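Local atomic coordinates of DNA repair protein XRCC1 (Homo sapiens, PDB entry 3LQC), a protein that acts as a scaffold in DNA single-strand break repair, assembling repair protein complexes and binding poly-ADP-ribose chains; this chain carries its N-terminal domain. Residues Ser57-Asn62 with Val108-Pro113; Gly64-Glu69 with Cys132-Ser137. One frame throughout, in Å; residues are numbered along the deposited sequence.

Contact 1: Ser57-Asn62 with Val108-Pro113; sequences SVDIGN and VRMFGP
Val58 and Phe111 face each other as a hydrogen-bonded pair between two antiparallel strands; Ile60 and Arg109 form the next. Four backbone bonds tie the strands; the shortest, Phe111 N to Val58 O, measures 2.7 Å. One face carries Val58, Ile60, Phe111 and the base of Arg109, and is tightly packed. CG of Phe111 lies anti to its carbonyl carbon (chi1 -54°), and the ring's edge meets Val58 O in plane, with CD1 3.3 Å from that oxygen. Ile60 CD1 comes to the same ring obliquely, 4.2 Å from CE1. Phe111 CE2 lies above one face of the Arg109 guanidinium, offset toward its rim. Buried Ser57 sets CB 3.2 Å from Phe111 O, close to Gly112 CA.

The other side is more open, with Met110 and Val108 exposed. In one of two deposited conformers of Asp59, CG lies 3.4 Å from SD of the bent Met110 chain and OD2 is hydrogen-bonded to His150.

Arg109 NH1 bonds to Ser92 O and forms a salt bridge to an acidic side chain of another protein's chain. Strand 57-63 is the middle of a three-stranded antiparallel sheet, between 108-111 and 143-150; Leu88 of strand 85-92 covers Ile60 and Phe111.

Contact 2: Gly64-Glu69 with Cys132-Ser137; sequences GSAFVE and CSQPYS
Phe67 and Ser133 pair where two antiparallel strands meet at a classic beta bulge, in the five-stranded mixed sheet of the XRCC1 N-terminal domain. Strand 67-73 begins here and strand 125-133 ends. Ala66 and Phe67 both face Ser133, and its carbonyl oxygen accepts from both backbone nitrogens. The bond from Ala66 N is 2.8 Å long but bent, 134° at the hydrogen; the bond from Phe67 N is straighter, at 161°. Ser133 N returns a bond to Phe67 O.

Beyond the bulge, Gln134 continues the link with its side chain, in one of two deposited conformers. CG is anti to the backbone N (chi1 -178°), and the chain then bends at chi2. In this conformer NE2 gives a 3.0 Å bond to Gly64 O, which lies in the plane of the amide. NE2 also bonds to Ser99 OG, and OE1 accepts from Tyr136 N. Partners at both ends would favour this orientation of the amide.

Round Phe67 the packing is mostly apolar. Ala66 CB sits over the centre of one face of the Phe67 ring, and it also touches Tyr136 CD2 at 4.1 Å. The side chains of Phe67 and Tyr136 cross at about a right angle, with Phe67 CZ 3.8 Å from Tyr136 OH, each near the plane of the other ring. Ser133 CB meets the Phe67 edge at CD2, 3.7 Å away. The Cys132 side chain is on the face opposite Ser133. Ser65 OG, in the loop before strand 67-73, lies 3.1 Å from Cys132 CB and is hydrogen-bonded to Gly143 O.

Tyr136 OH bonds to the backbone of another protein's chain, which also packs on Phe67 and Pro135. Helix 96-101 touches Ala66 and Tyr136 through Ser99, strand 85-92 flanks strand 67-73, and Leu144 of strand 143-150 packs on Val68 and Cys132.

Both contacts are partly buried antiparallel pairings, but they belong to different sheets of the N-terminal domain. Contact 1 joins an outermost strand to the middle of the three-stranded sheet; contact 2 joins two inner strands of the five-stranded sheet. Strands 57-63 and 67-73 follow each other in the chain, and Ile60 CD1 packs on Val68 CG1 at 3.9 Å, so the two sheets touch through apolar side chains. Contact 1 keeps regular pairing and has exposed residues on one face. Contact 2 has no exposed touching residue, and it adds a bulge and a side-chain amide. Both reach a chain of another protein, contact 1 through a charge, contact 2 through hydrogen bonds of Glu69 and Tyr136 and packing.

Contact 1: Ser57-Asn62 with Val108-Pro113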
loop_
_atom_site.group_PDB
_atom_site.type_symbol
_atom_site.label_atom_id
_atom_site.label_comp_id
_atom_site.label_asym_id
_atom_site.label_seq_id
_atom_site.Cartn_x
_atom_site.Cartn_y
_atom_site.Cartn_z
ATOM N N SER A 57 12.159 16.938 13.682
ATOM C CA SER A 57 12.142 16.239 12.410
ATOM C C SER A 57 13.263 15.202 12.383
ATOM O O SER A 57 14.142 15.211 13.244
ATOM C CB SER A 57 12.314 17.235 11.264
ATOM O OG SER A 57 13.512 17.979 11.417
ATOM N N VAL A 58 13.232 14.319 11.385
ATOM C CA VAL A 58 14.166 13.202 11.310
ATOM C C VAL A 58 14.685 12.980 9.893
ATOM O O VAL A 58 13.900 12.854 8.958
ATOM C CB VAL A 58 13.498 11.896 11.782
ATOM C CG1 VAL A 58 14.502 10.752 11.764
ATOM C CG2 VAL A 58 12.910 12.069 13.173
ATOM N N ASP A 59 16.006 12.936 9.739
ATOM C CA ASP A 59 16.622 12.622 8.452
ATOM C C ASP A 59 17.251 11.236 8.534
ATOM O O ASP A 59 17.973 10.929 9.482
ATOM C CB ASP A 59 17.703 13.644 8.083
ATOM C CG ASP A 59 17.181 15.072 8.054
ATOM O OD1 ASP A 59 15.953 15.274 7.876
ATOM O OD2 ASP A 59 18.011 15.997 8.202
ATOM N N ILE A 60 16.981 10.404 7.535
ATOM C CA ILE A 60 17.424 9.021 7.551
ATOM C C ILE A 60 18.162 8.673 6.269
ATOM O O ILE A 60 17.662 8.905 5.172
ATOM C CB ILE A 60 16.235 8.068 7.725
ATOM C CG1 ILE A 60 15.598 8.285 9.095
ATOM C CG2 ILE A 60 16.672 6.619 7.549
ATOM C CD1 ILE A 60 14.406 7.429 9.344
ATOM N N GLY A 61 19.362 8.127 6.421
ATOM C CA GLY A 61 20.145 7.679 5.289
ATOM C C GLY A 61 20.215 6.170 5.294
ATOM O O GLY A 61 20.819 5.575 6.184
ATOM N N ASN A 62 19.599 5.545 4.300
ATOM C CA ASN A 62 19.503 4.100 4.287
ATOM C C ASN A 62 20.840 3.433 4.027
ATOM O O ASN A 62 21.730 4.013 3.408
ATOM C CB ASN A 62 18.474 3.622 3.262
ATOM C CG ASN A 62 18.255 2.118 3.316
ATOM O OD1 ASN A 62 18.268 1.517 4.389
ATOM N ND2 ASN A 62 18.059 1.504 2.159
ATOM N N VAL A 108 18.181 8.620 0.782
ATOM C CA VAL A 108 18.034 9.510 1.919
ATOM C C VAL A 108 16.641 10.110 1.899
ATOM O O VAL A 108 16.175 10.576 0.858
ATOM C CB VAL A 108 19.054 10.661 1.876
ATOM C CG1 VAL A 108 18.836 11.602 3.069
ATOM C CG2 VAL A 108 20.476 10.120 1.852
ATOM N N ARG A 109 15.967 10.094 3.040
ATOM C CA ARG A 109 14.684 10.778 3.143
ATOM C C ARG A 109 14.652 11.666 4.380
ATOM O O ARG A 109 15.105 11.262 5.455
ATOM C CB ARG A 109 13.523 9.778 3.161
ATOM C CG ARG A 109 13.506 8.855 1.958
ATOM C CD ARG A 109 12.351 7.875 2.020
ATOM N NE ARG A 109 11.063 8.551 2.043
ATOM C CZ ARG A 109 9.912 7.932 2.274
ATOM N NH1 ARG A 109 9.905 6.628 2.498
ATOM N NH2 ARG A 109 8.776 8.614 2.283
ATOM N N MET A 110 14.137 12.879 4.206
ATOM C CA MET A 110 13.952 13.823 5.296
ATOM C C MET A 110 12.497 13.777 5.698
ATOM O O MET A 110 11.623 13.754 4.838
ATOM C CB MET A 110 14.291 15.241 4.834
ATOM C CG MET A 110 15.485 15.334 3.879
ATOM S SD MET A 110 17.067 15.020 4.681
ATOM C CE MET A 110 18.231 15.474 3.401
ATOM N N PHE A 111 12.235 13.775 7.000
ATOM C CA PHE A 111 10.864 13.762 7.501
ATOM C C PHE A 111 10.628 14.928 8.453
ATOM O O PHE A 111 10.951 14.847 9.635
ATOM C CB PHE A 111 10.555 12.428 8.191
ATOM C CG PHE A 111 10.840 11.220 7.333
ATOM C CD1 PHE A 111 12.125 10.717 7.223
ATOM C CD2 PHE A 111 9.820 10.592 6.627
ATOM C CE1 PHE A 111 12.395 9.609 6.430
ATOM C CE2 PHE A 111 10.083 9.486 5.831
ATOM C CZ PHE A 111 11.376 8.991 5.735
ATOM N N GLY A 112 10.076 16.016 7.930
ATOM C CA GLY A 112 9.805 17.193 8.730
ATOM C C GLY A 112 8.618 16.987 9.642
ATOM O O GLY A 112 8.006 15.923 9.637
ATOM N N PRO A 113 8.272 18.014 10.428
ATOM C CA PRO A 113 7.195 17.878 11.415
ATOM C C PRO A 113 5.973 17.277 10.754
ATOM O O PRO A 113 5.192 16.539 11.355
ATOM C CB PRO A 113 6.898 19.329 11.811
ATOM C CG PRO A 113 8.154 20.066 11.535
ATOM C CD PRO A 113 8.801 19.387 10.359
#

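Contact 2: Gly64-Glu69 with Cys132-Ser137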
loop_
_atom_site.group_PDB
_atom_site.type_symbol
_atom_site.label_atom_id
_atom_site.label_comp_id
_atom_site.label_asym_id
_atom_site.label_seq_id
_atom_site.Cartn_x
_atom_site.Cartn_y
_atom_site.Cartn_z
ATOM N N GLY A 64 20.687 -0.185 2.921
ATOM C CA GLY A 64 20.235 -1.487 2.465
ATOM C C GLY A 64 18.972 -2.000 3.127
ATOM O O GLY A 64 18.598 -3.152 2.925
ATOM N N SER A 65 18.323 -1.159 3.926
ATOM C CA SER A 65 17.067 -1.533 4.567
ATOM C C SER A 65 15.918 -1.356 3.584
ATOM O O SER A 65 15.944 -0.447 2.758
ATOM C CB SER A 65 16.799 -0.656 5.792
ATOM O OG SER A 65 17.726 -0.901 6.824
ATOM N N ALA A 66 14.901 -2.209 3.682
ATOM C CA ALA A 66 13.693 -2.030 2.889
ATOM C C ALA A 66 12.763 -1.032 3.565
ATOM O O ALA A 66 12.167 -0.181 2.903
ATOM C CB ALA A 66 12.986 -3.354 2.675
ATOM N N PHE A 67 12.641 -1.148 4.886
ATOM C CA PHE A 67 11.775 -0.262 5.661
ATOM C C PHE A 67 12.520 0.255 6.871
ATOM O O PHE A 67 13.386 -0.425 7.399
ATOM C CB PHE A 67 10.518 -0.990 6.142
ATOM C CG PHE A 67 9.898 -1.879 5.116
ATOM C CD1 PHE A 67 9.472 -1.366 3.904
ATOM C CD2 PHE A 67 9.732 -3.237 5.368
ATOM C CE1 PHE A 67 8.900 -2.183 2.957
ATOM C CE2 PHE A 67 9.159 -4.073 4.414
ATOM C CZ PHE A 67 8.740 -3.543 3.209
ATOM N N VAL A 68 12.178 1.461 7.310
ATOM C CA VAL A 68 12.714 2.001 8.552
ATOM C C VAL A 68 11.582 2.618 9.357
ATOM O O VAL A 68 10.702 3.272 8.799
ATOM C CB VAL A 68 13.795 3.064 8.310
ATOM C CG1 VAL A 68 14.396 3.496 9.628
ATOM C CG2 VAL A 68 14.875 2.535 7.393
ATOM N N GLU A 69 11.600 2.392 10.667
ATOM C CA GLU A 69 10.592 2.948 11.558
ATOM C C GLU A 69 11.281 3.571 12.768
ATOM O O GLU A 69 12.286 3.049 13.246
ATOM C CB GLU A 69 9.639 1.845 12.016
ATOM C CG GLU A 69 8.522 2.287 12.945
ATOM C CD GLU A 69 7.821 1.105 13.576
ATOM O OE1 GLU A 69 6.646 1.244 13.982
ATOM O OE2 GLU A 69 8.445 0.026 13.643
ATOM N N CYS A 132 15.032 -1.326 11.446
ATOM C CA CYS A 132 15.338 -1.539 10.038
ATOM C C CYS A 132 14.851 -2.911 9.601
ATOM O O CYS A 132 15.227 -3.932 10.172
ATOM C CB CYS A 132 16.842 -1.422 9.798
ATOM S SG CYS A 132 17.547 0.190 10.166
ATOM N N SER A 133 14.003 -2.945 8.589
ATOM C CA SER A 133 13.476 -4.214 8.110
ATOM C C SER A 133 13.944 -4.482 6.697
ATOM O O SER A 133 13.893 -3.601 5.838
ATOM C CB SER A 133 11.955 -4.223 8.168
ATOM O OG SER A 133 11.505 -4.277 9.503
ATOM N N GLN A 134 14.405 -5.703 6.461
ATOM C CA GLN A 134 14.884 -6.090 5.141
ATOM C C GLN A 134 14.680 -7.584 4.932
ATOM O O GLN A 134 15.635 -8.358 4.981
ATOM C CB GLN A 134 16.356 -5.708 4.967
ATOM C CG GLN A 134 16.944 -6.040 3.593
ATOM C CD GLN A 134 15.985 -5.750 2.451
ATOM O OE1 GLN A 134 15.083 -6.537 2.172
ATOM N NE2 GLN A 134 16.184 -4.623 1.780
ATOM N N PRO A 135 13.420 -7.984 4.691
ATOM C CA PRO A 135 12.977 -9.373 4.552
ATOM C C PRO A 135 13.427 -9.977 3.238
ATOM O O PRO A 135 13.352 -11.193 3.086
ATOM C CB PRO A 135 11.446 -9.268 4.525
ATOM C CG PRO A 135 11.114 -7.850 4.724
ATOM C CD PRO A 135 12.325 -7.039 4.435
ATOM N N TYR A 136 13.866 -9.136 2.305
ATOM C CA TYR A 136 14.134 -9.570 0.935
ATOM C C TYR A 136 15.613 -9.822 0.694
ATOM O O TYR A 136 15.991 -10.427 -0.302
ATOM C CB TYR A 136 13.594 -8.533 -0.060
ATOM C CG TYR A 136 12.208 -8.077 0.302
ATOM C CD1 TYR A 136 11.154 -8.982 0.335
ATOM C CD2 TYR A 136 11.949 -6.756 0.643
ATOM C CE1 TYR A 136 9.880 -8.583 0.678
ATOM C CE2 TYR A 136 10.671 -6.347 0.999
ATOM C CZ TYR A 136 9.644 -7.268 1.014
ATOM O OH TYR A 136 8.371 -6.893 1.369
ATOM N N SER A 137 16.440 -9.351 1.619
ATOM C CA SER A 137 17.881 -9.489 1.517
ATOM C C SER A 137 18.449 -9.759 2.908
ATOM O O SER A 137 19.319 -9.037 3.385
ATOM C CB SER A 137 18.481 -8.213 0.920
ATOM O OG SER A 137 19.814 -8.427 0.483
HETATM O O HOH W 1 11.221 -1.306 9.904
#